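TfuB1 (Thermobifida fusca, PDB 6JX3) binds the leader peptide of a lasso peptide precursor through a PqqD-like RiPP recognition element, probably presenting the precursor to its processing enzymes. Local coordinates at residues Phe17-Ile23 with Gly95-Pro99; Asp29-Val33 with Trp43-Asp47. All coordinates share one frame; numbering follows the deposited sequence. Where two conformers were deposited one is given.

Contact 2 is nested inside the loop that contact 1 closes. In contact 1 the N-terminal lead-in to strand 23-27 meets the tail that follows helix 77-93, so nearly the whole modelled chain lies between its two sides. Contact 2 sits on the hairpin of strands 32-36 and 41-45, the second and third strands of the antiparallel sheet that 23-27 begins. The centres are about 17 Å apart, yet the two meet where M96 SD packs 3.4 Å from W43 CD1. Both also rest on helix 47-57, where F17 of contact 1 and M32 and L45 of contact 2 share V53. Strand 41-45 pairs with the leader peptide, and M96, near the C-terminus, also packs on it, so both contacts reach the bound peptide.

Contact 1: Phe17-Ile23 with Gly95-Pro99; sequences FRLRPEI and GMALP. With ZN (zinc ion), chain C.
L19 and A97 face each other in a single backbone bridge, CA to CA 4.2 Å, closed by L98 N to R18 O (2.9 Å) and R20 N to M96 O (2.9 Å). I23 CG1 lies 3.4 Å from M96 O. A water taking the N-H of R18 and donating to L98 O continues the pairing. L98 is the wedge: CD1 sits over the centre of one face of the R18 guanidinium, 3.5 Å from CZ, while CD2 lies against CG and NH1 of R20, the two side chains crossing at about a right angle. The bridge ties the two ends of the modelled chain together in this PqqD-like fold, just after a Schellman motif, with G95 as C-prime residue, ends helix 77-93. F17 CE1 meets A97 CB at 3.7 Å, and the ring continues onto helix 47-57 and L91. R20 CD lies against G95 O, and the bend at chi3 (43°) turns NE toward E22, where it bonds OE2 at 2.8 Å, almost straight (175°), in the guanidinium plane and on the syn lone pair. OE2 also binds zinc at 1.9 Å; D36 and a water that donates to G95 O are further ligands.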
loop_
_atom_site.group_PDB
_atom_site.type_symbol
_atom_site.label_atom_id
_atom_site.label_comp_id
_atom_site.label_asym_id
_atom_site.label_seq_id
_atom_site.Cartn_x
_atom_site.Cartn_y
_atom_site.Cartn_z
ATOM N N PHE A 17 -4.982 -7.269 7.917
ATOM C CA PHE A 17 -5.152 -6.161 6.984
ATOM C C PHE A 17 -6.128 -6.583 5.894
ATOM O O PHE A 17 -5.984 -7.655 5.299
ATOM C CB PHE A 17 -3.798 -5.783 6.386
ATOM C CG PHE A 17 -3.876 -4.725 5.328
ATOM C CD1 PHE A 17 -3.900 -3.389 5.679
ATOM C CD2 PHE A 17 -3.910 -5.068 3.991
ATOM C CE1 PHE A 17 -3.959 -2.404 4.716
ATOM C CE2 PHE A 17 -3.971 -4.094 3.021
ATOM C CZ PHE A 17 -3.992 -2.758 3.385
ATOM N N ARG A 18 -7.131 -5.743 5.628
ATOM C CA ARG A 18 -8.118 -6.070 4.612
ATOM C C ARG A 18 -8.419 -4.819 3.810
ATOM O O ARG A 18 -8.512 -3.724 4.375
ATOM C CB ARG A 18 -9.425 -6.597 5.222
ATOM C CG ARG A 18 -9.317 -7.974 5.856
ATOM C CD ARG A 18 -10.681 -8.469 6.320
ATOM N NE ARG A 18 -11.238 -7.629 7.379
ATOM C CZ ARG A 18 -12.538 -7.509 7.631
ATOM N NH1 ARG A 18 -13.424 -8.172 6.897
ATOM N NH2 ARG A 18 -12.954 -6.722 8.616
ATOM N N LEU A 19 -8.569 -4.988 2.501
ATOM C CA LEU A 19 -9.084 -3.909 1.678
ATOM C C LEU A 19 -10.595 -3.808 1.835
ATOM O O LEU A 19 -11.278 -4.794 2.121
ATOM C CB LEU A 19 -8.732 -4.132 0.208
ATOM C CG LEU A 19 -7.251 -4.049 -0.162
ATOM C CD1 LEU A 19 -7.073 -4.233 -1.676
ATOM C CD2 LEU A 19 -6.606 -2.744 0.308
ATOM N N ARG A 20 -11.118 -2.601 1.635
ATOM C CA ARG A 20 -12.556 -2.427 1.650
ATOM C C ARG A 20 -13.162 -3.218 0.489
ATOM O O ARG A 20 -12.483 -3.491 -0.509
ATOM C CB ARG A 20 -12.918 -0.942 1.566
ATOM C CG ARG A 20 -12.670 -0.130 2.879
ATOM C CD ARG A 20 -13.476 1.187 2.907
ATOM N NE ARG A 20 -14.826 0.942 2.414
ATOM C CZ ARG A 20 -15.847 0.552 3.172
ATOM N NH1 ARG A 20 -15.699 0.413 4.487
ATOM N NH2 ARG A 20 -17.022 0.303 2.609
ATOM N N PRO A 21 -14.423 -3.638 0.611
ATOM C CA PRO A 21 -14.988 -4.566 -0.384
ATOM C C PRO A 21 -15.056 -4.001 -1.788
ATOM O O PRO A 21 -15.015 -4.775 -2.757
ATOM C CB PRO A 21 -16.396 -4.856 0.158
ATOM C CG PRO A 21 -16.379 -4.424 1.572
ATOM C CD PRO A 21 -15.361 -3.348 1.705
ATOM N N GLU A 22 -15.176 -2.684 -1.930
ATOM C CA GLU A 22 -15.340 -2.055 -3.235
ATOM C C GLU A 22 -14.014 -1.739 -3.923
ATOM O O GLU A 22 -14.015 -1.122 -4.998
ATOM C CB GLU A 22 -16.177 -0.777 -3.094
ATOM C CG GLU A 22 -15.453 0.398 -2.437
ATOM C CD GLU A 22 -15.527 0.408 -0.909
ATOM O OE1 GLU A 22 -15.861 -0.620 -0.280
ATOM O OE2 GLU A 22 -15.238 1.462 -0.315
ATOM N N ILE A 23 -12.895 -2.174 -3.352
ATOM C CA ILE A 23 -11.576 -1.853 -3.886
ATOM C C ILE A 23 -11.149 -2.927 -4.873
ATOM O O ILE A 23 -11.201 -4.124 -4.569
ATOM C CB ILE A 23 -10.545 -1.724 -2.754
ATOM C CG1 ILE A 23 -10.975 -0.663 -1.739
ATOM C CG2 ILE A 23 -9.168 -1.438 -3.345
ATOM C CD1 ILE A 23 -11.260 0.718 -2.360
ATOM N N GLY A 95 -9.741 5.441 2.496
ATOM C CA GLY A 95 -10.862 4.585 2.155
ATOM C C GLY A 95 -10.521 3.347 1.370
ATOM O O GLY A 95 -11.415 2.749 0.770
ATOM N N MET A 96 -9.255 2.933 1.359
ATOM C CA MET A 96 -8.899 1.708 0.662
ATOM C C MET A 96 -8.854 0.499 1.579
ATOM O O MET A 96 -9.113 -0.619 1.128
ATOM C CB MET A 96 -7.547 1.879 -0.030
ATOM C CG MET A 96 -7.673 2.655 -1.330
ATOM S SD MET A 96 -6.082 3.267 -1.872
ATOM C CE MET A 96 -5.906 4.687 -0.798
ATOM N N ALA A 97 -8.544 0.704 2.853
ATOM C CA ALA A 97 -8.408 -0.381 3.813
ATOM C C ALA A 97 -9.437 -0.242 4.927
ATOM O O ALA A 97 -9.754 0.872 5.362
ATOM C CB ALA A 97 -7.008 -0.410 4.429
ATOM N N LEU A 98 -9.924 -1.387 5.403
ATOM C CA LEU A 98 -10.859 -1.409 6.519
ATOM C C LEU A 98 -10.130 -1.080 7.821
ATOM O O LEU A 98 -8.956 -1.417 7.982
ATOM C CB LEU A 98 -11.504 -2.785 6.627
ATOM C CG LEU A 98 -12.564 -3.123 5.579
ATOM C CD1 LEU A 98 -12.876 -4.607 5.659
ATOM C CD2 LEU A 98 -13.822 -2.299 5.815
ATOM N N PRO A 99 -10.807 -0.417 8.773
ATOM C CA PRO A 99 -10.179 -0.052 10.049
ATOM C C PRO A 99 -9.799 -1.263 10.906
ATOM O O PRO A 99 -10.277 -2.371 10.651
ATOM C CB PRO A 99 -11.258 0.785 10.745
ATOM C CG PRO A 99 -12.536 0.364 10.105
ATOM C CD PRO A 99 -12.179 0.108 8.670
HETATM ZN ZN ZN C . -15.021 3.315 -0.849
HETATM O O HOH W 1 -7.381 -3.385 7.505
HETATM O O HOH W 2 -14.079 4.188 0.832
#

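Contact 2: Asp29-Val33 with Trp43-Asp47; sequences DYGMV and WQLND
M32 O receives the amide of L45 in a nearly straight bond, L45 N to M32 O 2.8 Å, at the end of the antiparallel hairpin formed by strands 32-36 and 41-45. The hairpin belongs to the three-stranded sheet of this PqqD-like, leader-binding domain. One residue on, V33 and Q44 form a non-hydrogen-bonded pair with CA atoms 4.5 Å apart, and V33 CA makes a CA-H...O contact with W43 O at 3.2 Å.

The face carrying M32 and L45 is the buried one, packed on helix 47-57. M32 is extended through all three torsions and lays its sulfur 4.3 Å from L45 CD2; both side chains rest against V53 of the helix, and M32 also reaches V25 of strand 23-27. Towards the open end of the hairpin, away from its turn, the strands part, with G31 CA and N46 CA 6.5 Å from each other. Here a water bridges the two strands: it accepts from M32 N at 2.8 Å and donates to L45 O. The side of Y30 and Q44 is the more exposed. Q44 bends at chi2 (-116°) so that its amide lies beside the Y30 carbonyl, NE2 to Y30 O 3.1 Å but at a poor angle for a hydrogen bond, while the exposed Y30 ring points off from strand 41-45 and is only weakly defined.

The outer edge of strand 41-45 is taken by the bound peptide: W43, Q44 and L45 pair antiparallel with a strand of that chain, so the sheet runs on into the leader. N46 adds two bonds to the peptide backbone, from ND2 and OD1. As N-cap of helix 47-57, it also accepts the amide of A49 on OD1.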
loop_
_atom_site.group_PDB
_atom_site.type_symbol
_atom_site.label_atom_id
_atom_site.label_comp_id
_atom_site.label_asym_id
_atom_site.label_seq_id
_atom_site.Cartn_x
_atom_site.Cartn_y
_atom_site.Cartn_z
ATOM N N ASP A 29 1.797 -0.601 -16.119
ATOM C CA ASP A 29 3.149 -0.149 -16.421
ATOM C C ASP A 29 3.595 0.971 -15.489
ATOM O O ASP A 29 4.801 1.176 -15.315
ATOM C CB ASP A 29 3.239 0.314 -17.879
ATOM C CG ASP A 29 3.032 -0.823 -18.872
ATOM O OD1 ASP A 29 3.174 -2.003 -18.479
ATOM O OD2 ASP A 29 2.727 -0.539 -20.049
ATOM N N TYR A 30 2.651 1.702 -14.889
ATOM C CA TYR A 30 2.991 2.702 -13.885
ATOM C C TYR A 30 3.183 2.097 -12.499
ATOM O O TYR A 30 3.799 2.737 -11.640
ATOM C CB TYR A 30 1.909 3.786 -13.826
ATOM C CG TYR A 30 1.450 4.281 -15.180
ATOM C CD1 TYR A 30 0.152 4.044 -15.623
ATOM C CD2 TYR A 30 2.310 4.986 -16.014
ATOM C CE1 TYR A 30 -0.276 4.494 -16.861
ATOM C CE2 TYR A 30 1.891 5.441 -17.254
ATOM C CZ TYR A 30 0.597 5.193 -17.672
ATOM O OH TYR A 30 0.178 5.643 -18.904
ATOM N N GLY A 31 2.672 0.881 -12.264
ATOM C CA GLY A 31 2.756 0.193 -10.995
ATOM C C GLY A 31 1.386 -0.274 -10.551
ATOM O O GLY A 31 0.450 -0.366 -11.355
ATOM N N MET A 32 1.273 -0.564 -9.251
ATOM C CA MET A 32 0.029 -1.065 -8.675
ATOM C C MET A 32 -0.952 0.076 -8.471
ATOM O O MET A 32 -0.593 1.134 -7.939
ATOM C CB MET A 32 0.289 -1.769 -7.345
ATOM C CG MET A 32 -0.965 -2.216 -6.610
ATOM S SD MET A 32 -0.552 -3.314 -5.231
ATOM C CE MET A 32 -2.109 -3.457 -4.374
ATOM N N VAL A 33 -2.193 -0.140 -8.896
ATOM C CA VAL A 33 -3.259 0.849 -8.807
ATOM C C VAL A 33 -4.424 0.239 -8.038
ATOM O O VAL A 33 -4.735 -0.946 -8.216
ATOM C CB VAL A 33 -3.695 1.301 -10.216
ATOM C CG1 VAL A 33 -4.840 2.287 -10.139
ATOM C CG2 VAL A 33 -2.505 1.893 -10.969
ATOM N N TRP A 43 -5.912 5.288 -7.118
ATOM C CA TRP A 43 -4.665 5.640 -6.472
ATOM C C TRP A 43 -3.559 4.796 -7.062
ATOM O O TRP A 43 -3.783 3.638 -7.432
ATOM C CB TRP A 43 -4.733 5.371 -4.972
ATOM C CG TRP A 43 -5.958 5.905 -4.325
ATOM C CD1 TRP A 43 -7.205 5.342 -4.324
ATOM C CD2 TRP A 43 -6.061 7.112 -3.586
ATOM N NE1 TRP A 43 -8.076 6.126 -3.619
ATOM C CE2 TRP A 43 -7.400 7.226 -3.158
ATOM C CE3 TRP A 43 -5.152 8.115 -3.242
ATOM C CZ2 TRP A 43 -7.849 8.301 -2.405
ATOM C CZ3 TRP A 43 -5.603 9.184 -2.485
ATOM C CH2 TRP A 43 -6.937 9.269 -2.079
ATOM N N GLN A 44 -2.366 5.377 -7.139
ATOM C CA GLN A 44 -1.180 4.638 -7.544
ATOM C C GLN A 44 -0.283 4.443 -6.332
ATOM O O GLN A 44 -0.091 5.364 -5.530
ATOM C CB GLN A 44 -0.410 5.358 -8.649
ATOM C CG GLN A 44 0.617 4.475 -9.342
ATOM C CD GLN A 44 2.039 4.956 -9.134
ATOM O OE1 GLN A 44 2.310 6.157 -9.155
ATOM N NE2 GLN A 44 2.959 4.013 -8.937
ATOM N N LEU A 45 0.232 3.230 -6.196
ATOM C CA LEU A 45 1.165 2.887 -5.138
ATOM C C LEU A 45 2.551 2.751 -5.746
ATOM O O LEU A 45 2.708 2.133 -6.802
ATOM C CB LEU A 45 0.754 1.580 -4.455
ATOM C CG LEU A 45 -0.404 1.618 -3.453
ATOM C CD1 LEU A 45 -1.724 2.059 -4.087
ATOM C CD2 LEU A 45 -0.559 0.254 -2.793
ATOM N N ASN A 46 3.562 3.323 -5.090
ATOM C CA ASN A 46 4.902 3.126 -5.619
ATOM C C ASN A 46 5.362 1.708 -5.280
ATOM O O ASN A 46 4.615 0.911 -4.710
ATOM C CB ASN A 46 5.848 4.226 -5.131
ATOM C CG ASN A 46 6.238 4.100 -3.660
ATOM O OD1 ASN A 46 5.637 3.357 -2.892
ATOM N ND2 ASN A 46 7.258 4.853 -3.270
ATOM N N ASP A 47 6.595 1.366 -5.661
ATOM C CA ASP A 47 7.011 -0.033 -5.582
ATOM C C ASP A 47 7.006 -0.536 -4.145
ATOM O O ASP A 47 6.524 -1.641 -3.870
ATOM C CB ASP A 47 8.397 -0.210 -6.204
ATOM C CG ASP A 47 8.355 -0.238 -7.722
ATOM O OD1 ASP A 47 7.244 -0.362 -8.283
ATOM O OD2 ASP A 47 9.430 -0.134 -8.353
HETATM O O HOH W 3 3.642 -0.202 -7.870
#